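Local coordinates for protein putative TIM-barrel metal-dependent hydrolase (Mycobacterium avium subsp. paratuberculosis S397, PDB 4DZI) that is probably a metal-dependent hydrolase of the amidohydrolase family, built on a TIM barrel that binds a pair of cadmium ions in this crystal, at residues R266-H269 against D270-A273; V299-L302 against I303-K307. All blocks are in the same frame, centred on the assembly; numbering follows the deposited sequence.

Contact 1 of 2, residues R266-H269 against D270-A273; sequences RAIH and DTMA. With SO4 (sulfate ion), chain J.
His269 and Asp270, neighbours in the first turns of helix 266-277 of this TIM-barrel hydrolase, are tied together through their side chains. From its CB the histidine runs with CG anti to its own backbone N (chi1 174°), which swings the ring back beside its own carbonyl carbon; chi2 (-82°) then points ND1 at Asp270 OD1, 2.8 Å away. CG and CE1, on either side of ND1, each lie 3.7 Å from Asp270 OD1. The oxygen lies near the ring plane and is met nearly along its C-O axis, while ring and carboxylate planes stand 78° apart. At the far tip, NE2 comes close to Arg305 of helix 298-312, and a sulfate oxygen sits over one ring face.

The carboxylate has further partners: OD2 accepts from Tyr236, and OD1 also forms a salt bridge with Arg266 of the second subunit, which should help keep Asp270 ionised. Arg266 reaches out extended and gives NE to sulfate O4 at 2.7 Å, almost straight.

Deeper in, Ile268 CD1 and Met272 CE pack 4.0 Å apart, side by side and against Phe229 of the barrel strand 227-230. The usual i to i+4 backbone bonds run through the turn. Ala267 O takes two donors from one residue: Thr271 N at 2.9 Å, and Thr271 OG1 at 2.8 Å from the opposite face of the carbonyl plane.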
ATOM      1  N   ARG C 266       3.074  -1.581  -4.537  1.00 12.53           N
ATOM      2  CA  ARG C 266       2.893  -0.300  -3.879  1.00  9.06           C
ATOM      3  C   ARG C 266       3.827   0.772  -4.421  1.00 11.66           C
ATOM      4  O   ARG C 266       3.481   1.951  -4.472  1.00 13.57           O
ATOM      5  CB  ARG C 266       3.109  -0.429  -2.369  1.00 15.59           C
ATOM      6  CG  ARG C 266       1.980  -1.239  -1.789  1.00 16.09           C
ATOM      7  CD  ARG C 266       2.004  -1.301  -0.268  1.00 22.92           C
ATOM      8  NE  ARG C 266       0.688  -1.698   0.210  1.00 21.90           N
ATOM      9  CZ  ARG C 266       0.414  -1.966   1.488  1.00 31.93           C
ATOM     10  NH1 ARG C 266       1.376  -1.862   2.394  1.00 22.83           N
ATOM     11  NH2 ARG C 266      -0.819  -2.314   1.859  1.00 20.28           N
ATOM     12  N   ALA C 267       5.008   0.374  -4.867  1.00 10.76           N
ATOM     13  CA  ALA C 267       5.928   1.411  -5.358  1.00 12.06           C
ATOM     14  C   ALA C 267       5.394   2.145  -6.567  1.00 12.16           C
ATOM     15  O   ALA C 267       5.478   3.372  -6.633  1.00 12.62           O
ATOM     16  CB  ALA C 267       7.331   0.819  -5.617  1.00 12.64           C
ATOM     17  N   ILE C 268       4.841   1.412  -7.543  1.00 11.76           N
ATOM     18  CA  ILE C 268       4.356   2.081  -8.755  1.00  9.86           C
ATOM     19  C   ILE C 268       3.101   2.915  -8.458  1.00 13.99           C
ATOM     20  O   ILE C 268       2.944   4.013  -8.956  1.00 11.89           O
ATOM     21  CB  ILE C 268       4.127   1.091  -9.907  1.00 11.75           C
ATOM     22  CG1 ILE C 268       3.873   1.834 -11.230  1.00 13.03           C
ATOM     23  CG2 ILE C 268       2.976   0.134  -9.653  1.00 11.16           C
ATOM     24  CD1 ILE C 268       4.977   2.796 -11.643  1.00 14.28           C
ATOM     25  N   HIS C 269       2.246   2.417  -7.572  1.00 11.56           N
ATOM     26  CA  HIS C 269       1.085   3.208  -7.193  1.00 13.14           C
ATOM     27  C   HIS C 269       1.518   4.543  -6.607  1.00 13.70           C
ATOM     28  O   HIS C 269       1.000   5.616  -7.008  1.00 12.76           O
ATOM     29  CB  HIS C 269       0.304   2.434  -6.128  1.00 12.01           C
ATOM     30  CG  HIS C 269      -0.845   3.221  -5.544  1.00 10.90           C
ATOM     31  ND1 HIS C 269      -0.682   4.135  -4.567  1.00 13.11           N
ATOM     32  CD2 HIS C 269      -2.200   3.202  -5.853  1.00 15.28           C
ATOM     33  CE1 HIS C 269      -1.890   4.694  -4.275  1.00 14.72           C
ATOM     34  NE2 HIS C 269      -2.812   4.109  -5.046  1.00 12.46           N
ATOM     35  N   ASP C 270       2.435   4.474  -5.627  1.00 13.42           N
ATOM     36  CA  ASP C 270       2.874   5.668  -4.917  1.00 10.46           C
ATOM     37  C   ASP C 270       3.669   6.614  -5.833  1.00 14.20           C
ATOM     38  O   ASP C 270       3.560   7.839  -5.743  1.00 13.01           O
ATOM     39  CB  ASP C 270       3.651   5.300  -3.674  1.00 10.16           C
ATOM     40  CG  ASP C 270       2.816   4.493  -2.680  1.00 15.06           C
ATOM     41  OD1 ASP C 270       1.587   4.323  -2.935  1.00 13.91           O
ATOM     42  OD2 ASP C 270       3.389   4.023  -1.668  1.00 14.67           O
ATOM     43  N   THR C 271       4.456   6.040  -6.744  1.00 12.49           N
ATOM     44  CA  THR C 271       5.178   6.827  -7.739  1.00 13.71           C
ATOM     45  C   THR C 271       4.207   7.638  -8.607  1.00 14.35           C
ATOM     46  O   THR C 271       4.420   8.848  -8.854  1.00 14.67           O
ATOM     47  CB  THR C 271       6.009   5.867  -8.638  1.00 10.15           C
ATOM     48  OG1 THR C 271       7.083   5.347  -7.847  1.00 13.85           O
ATOM     49  CG2 THR C 271       6.615   6.585  -9.894  1.00 12.57           C
ATOM     50  N   MET C 272       3.197   6.971  -9.144  1.00 12.20           N
ATOM     51  CA  MET C 272       2.260   7.647 -10.021  1.00 12.74           C
ATOM     52  C   MET C 272       1.432   8.654  -9.216  1.00 16.29           C
ATOM     53  O   MET C 272       1.163   9.726  -9.709  1.00 14.65           O
ATOM     54  CB  MET C 272       1.386   6.654 -10.767  1.00 14.63           C
ATOM     55  CG  MET C 272       2.135   5.808 -11.799  1.00 19.13           C
ATOM     56  SD  MET C 272       2.797   6.925 -13.055  1.00 24.40           S
ATOM     57  CE  MET C 272       3.682   5.750 -14.091  1.00 24.75           C
ATOM     58  N   ALA C 273       1.113   8.326  -7.963  1.00 14.86           N
ATOM     59  CA  ALA C 273       0.464   9.318  -7.092  1.00 17.88           C
ATOM     60  C   ALA C 273       1.337  10.551  -6.920  1.00 12.64           C
ATOM     61  O   ALA C 273       0.842  11.694  -6.982  1.00 14.51           O
ATOM     62  CB  ALA C 273       0.126   8.711  -5.740  1.00 13.52           C
TER
HETATM   63  S   SO4 J 506      -2.476  -0.775  -1.715  1.00 24.62           S
HETATM   64  O1  SO4 J 506      -2.780   0.237  -0.724  1.00 21.83           O
HETATM   65  O2  SO4 J 506      -3.639  -1.375  -2.424  1.00 24.84           O
HETATM   66  O3  SO4 J 506      -1.808   0.043  -2.766  1.00 55.87           O
HETATM   67  O4  SO4 J 506      -1.473  -1.797  -1.474  1.00 24.54           O

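Contact 2 of 2, residues V299-L302 against I303-K307; sequences VHRL and IKRLK. With SO4 (sulfate ion), chain J.
Arg301 and Arg305, one turn apart on helix 298-312, close on the same sulfate, probably picked up from the crystallisation liquor. Arg301 brings NH2 to sulfate O3 at 2.7 Å, in the plane of its guanidinium, after a chain bent at chi2 (115°) and chi3. Arg305 instead runs extended from CG to NE and meets the ion with its edge: NH1 donates to O1 at 2.9 Å and NH2 to O3 at 3.3 Å, with a further weak bond from NH2 to O1. Sulfate O3 is thus shared by both arginines. One face of the Arg305 guanidinium rests on Arg301 CB. Arg301 NE and Arg305 NH2 come within 4.5 Å, a closeness that the shared anion probably offsets.

The next shell fixes these groups. Arg301 NH1 is salt-bridged to Asp265, and Arg305 NE and NH1 to Asp264 and Asp265 of the second subunit. Arg301 CG lies over one face of the His300 ring, toward its rim, while His300 NE2 is hydrogen-bonded to NE2 of His300 of the second subunit.

The sides turned to neighbouring helices are apolar. Val299 CG1 touches Ile303 CD1 at 3.5 Å, the two side chains lying alongside each other and facing helices 321-328 and 339-346. Leu302 CG meets Leu306 CD1 at 3.7 Å, against helix 266-277. Routine i to i+4 bonds, such as Arg305 N to Arg301 O at 3.0 Å, hold the spacing. The whole is an amphipathic outer helix of a TIM barrel, with an anion site at the dimer interface.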
ATOM      1  N   VAL C 299      -3.837   0.540 -11.134  1.00 14.09           N
ATOM      2  CA  VAL C 299      -4.603   1.632 -11.722  0.50 16.05           C
ATOM      3  C   VAL C 299      -5.931   1.869 -11.019  1.00 16.20           C
ATOM      4  O   VAL C 299      -6.314   2.990 -10.740  1.00 17.70           O
ATOM      5  CB  VAL C 299      -4.879   1.341 -13.212  0.50 14.24           C
ATOM      6  CG1 VAL C 299      -5.678   2.464 -13.852  0.50 13.22           C
ATOM      7  CG2 VAL C 299      -3.563   1.149 -13.942  0.50 18.85           C
ATOM      8  N   HIS C 300      -6.649   0.802 -10.765  1.00 19.36           N
ATOM      9  CA  HIS C 300      -7.985   1.055 -10.261  1.00 23.34           C
ATOM     10  C   HIS C 300      -7.983   1.641  -8.864  1.00 22.03           C
ATOM     11  O   HIS C 300      -8.810   2.485  -8.575  1.00 19.67           O
ATOM     12  CB  HIS C 300      -8.896  -0.146 -10.392  1.00 25.99           C
ATOM     13  CG  HIS C 300      -8.618  -1.202  -9.387  1.00 18.93           C
ATOM     14  ND1 HIS C 300      -7.520  -1.991  -9.460  1.00 29.76           N
ATOM     15  CD2 HIS C 300      -9.330  -1.608  -8.261  1.00 27.10           C
ATOM     16  CE1 HIS C 300      -7.516  -2.844  -8.409  1.00 32.22           C
ATOM     17  NE2 HIS C 300      -8.629  -2.615  -7.681  1.00 30.84           N
ATOM     18  N   ARG C 301      -7.063   1.222  -7.992  1.00 18.89           N
ATOM     19  CA  ARG C 301      -6.999   1.851  -6.652  1.00 14.77           C
ATOM     20  C   ARG C 301      -6.532   3.271  -6.759  1.00 19.22           C
ATOM     21  O   ARG C 301      -6.990   4.140  -6.028  1.00 19.19           O
ATOM     22  CB  ARG C 301      -6.051   1.097  -5.688  1.00 19.80           C
ATOM     23  CG  ARG C 301      -6.420  -0.363  -5.453  1.00 35.23           C
ATOM     24  CD  ARG C 301      -5.343  -1.301  -6.007  1.00 32.19           C
ATOM     25  NE  ARG C 301      -4.057  -1.006  -5.369  1.00 29.20           N
ATOM     26  CZ  ARG C 301      -2.904  -1.552  -5.747  1.00 16.14           C
ATOM     27  NH1 ARG C 301      -2.920  -2.416  -6.760  1.00 22.72           N
ATOM     28  NH2 ARG C 301      -1.744  -1.215  -5.145  1.00 17.93           N
ATOM     29  N   LEU C 302      -5.570   3.510  -7.647  1.00 16.36           N
ATOM     30  CA  LEU C 302      -5.042   4.846  -7.816  1.00 14.60           C
ATOM     31  C   LEU C 302      -6.171   5.783  -8.281  1.00 16.34           C
ATOM     32  O   LEU C 302      -6.303   6.897  -7.758  1.00 17.46           O
ATOM     33  CB  LEU C 302      -3.849   4.829  -8.795  1.00 15.45           C
ATOM     34  CG  LEU C 302      -3.235   6.201  -9.077  1.00 17.90           C
ATOM     35  CD1 LEU C 302      -2.555   6.805  -7.861  1.00 20.03           C
ATOM     36  CD2 LEU C 302      -2.197   6.069 -10.212  1.00 16.99           C
ATOM     37  N   ILE C 303      -6.968   5.334  -9.248  1.00 15.81           N
ATOM     38  CA  ILE C 303      -8.086   6.138  -9.768  1.00 16.58           C
ATOM     39  C   ILE C 303      -9.079   6.475  -8.632  1.00 16.78           C
ATOM     40  O   ILE C 303      -9.437   7.638  -8.456  1.00 18.14           O
ATOM     41  CB  ILE C 303      -8.789   5.461 -10.980  1.00 18.05           C
ATOM     42  CG1 ILE C 303      -7.913   5.602 -12.234  1.00 17.89           C
ATOM     43  CG2 ILE C 303     -10.167   6.088 -11.256  1.00 18.15           C
ATOM     44  CD1 ILE C 303      -8.363   4.721 -13.371  1.00 21.61           C
ATOM     45  N   LYS C 304      -9.431   5.487  -7.822  1.00 16.50           N
ATOM     46  CA  LYS C 304     -10.358   5.710  -6.692  1.00 21.55           C
ATOM     47  C   LYS C 304      -9.808   6.765  -5.756  1.00 22.13           C
ATOM     48  O   LYS C 304     -10.502   7.711  -5.371  1.00 23.76           O
ATOM     49  CB  LYS C 304     -10.594   4.421  -5.910  1.00 19.80           C
ATOM     50  CG  LYS C 304     -11.589   4.593  -4.767  1.00 31.02           C
ATOM     51  CD  LYS C 304     -12.194   3.249  -4.370  1.00 44.35           C
ATOM     52  CE  LYS C 304     -13.216   3.386  -3.250  1.00 40.83           C
ATOM     53  NZ  LYS C 304     -12.561   3.300  -1.913  1.00 51.71           N
ATOM     54  N   ARG C 305      -8.545   6.613  -5.388  1.00 14.65           N
ATOM     55  CA  ARG C 305      -7.918   7.550  -4.441  1.00 12.34           C
ATOM     56  C   ARG C 305      -7.701   8.932  -5.042  1.00 19.12           C
ATOM     57  O   ARG C 305      -7.804   9.942  -4.337  1.00 18.79           O
ATOM     58  CB  ARG C 305      -6.600   6.946  -3.956  1.00 16.90           C
ATOM     59  CG  ARG C 305      -6.814   5.689  -3.118  1.00 15.00           C
ATOM     60  CD  ARG C 305      -5.510   4.907  -2.913  1.00 16.16           C
ATOM     61  NE  ARG C 305      -5.743   3.771  -2.003  1.00 15.38           N
ATOM     62  CZ  ARG C 305      -4.948   2.708  -1.904  1.00 19.89           C
ATOM     63  NH1 ARG C 305      -5.218   1.742  -1.032  1.00 16.90           N
ATOM     64  NH2 ARG C 305      -3.881   2.587  -2.699  1.00 19.46           N
ATOM     65  N   LEU C 306      -7.375   9.018  -6.340  1.00 17.96           N
ATOM     66  CA  LEU C 306      -7.201  10.339  -6.955  1.00 15.81           C
ATOM     67  C   LEU C 306      -8.537  11.079  -6.978  1.00 18.00           C
ATOM     68  O   LEU C 306      -8.568  12.276  -6.718  1.00 22.27           O
ATOM     69  CB  LEU C 306      -6.664  10.217  -8.393  1.00 16.53           C
ATOM     70  CG  LEU C 306      -5.205   9.794  -8.424  1.00 15.53           C
ATOM     71  CD1 LEU C 306      -4.840   9.492  -9.873  1.00 16.54           C
ATOM     72  CD2 LEU C 306      -4.307  10.887  -7.838  1.00 18.24           C
ATOM     73  N   LYS C 307      -9.606  10.342  -7.277  1.00 18.67           N
ATOM     74  CA  LYS C 307     -10.941  10.943  -7.357  1.00 23.69           C
ATOM     75  C   LYS C 307     -11.331  11.509  -5.986  1.00 28.53           C
ATOM     76  O   LYS C 307     -11.927  12.588  -5.883  1.00 23.50           O
ATOM     77  CB  LYS C 307     -11.980   9.904  -7.769  1.00 19.32           C
ATOM     78  CG  LYS C 307     -12.074   9.587  -9.246  1.00 25.91           C
ATOM     79  CD  LYS C 307     -13.317   8.726  -9.477  1.00 37.51           C
ATOM     80  CE  LYS C 307     -13.333   8.063 -10.848  1.00 50.03           C
ATOM     81  NZ  LYS C 307     -13.216   9.047 -11.961  1.00 85.96           N
TER
HETATM   82  S   SO4 J 506      -2.476  -0.775  -1.715  1.00 24.62           S
HETATM   83  O1  SO4 J 506      -2.780   0.237  -0.724  1.00 21.83           O
HETATM   84  O2  SO4 J 506      -3.639  -1.375  -2.424  1.00 24.84           O
HETATM   85  O3  SO4 J 506      -1.808   0.043  -2.766  1.00 55.87           O
HETATM   86  O4  SO4 J 506      -1.473  -1.797  -1.474  1.00 24.54           O

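How the contacts relate
Both contacts are local, each within one helix, but the two helices pack on each other: Leu302 of contact 2 lies against His269, Met272 and Ala273 of contact 1, with Met272 CB 3.7 Å from Leu302 CD2. Contact 1 lies nearer the chain's centre and is buried nearly throughout, its inner face turned to a barrel strand. Contact 2 lies farther out and reaches solvent at Lys304. Contact 1 pairs a histidine with a carboxylate and sends one arginine to the sulfate; contact 2 sends two. That one sulfate joins them, and with the matching Arg266 and Arg305 of the second subunit it bridges the dimer.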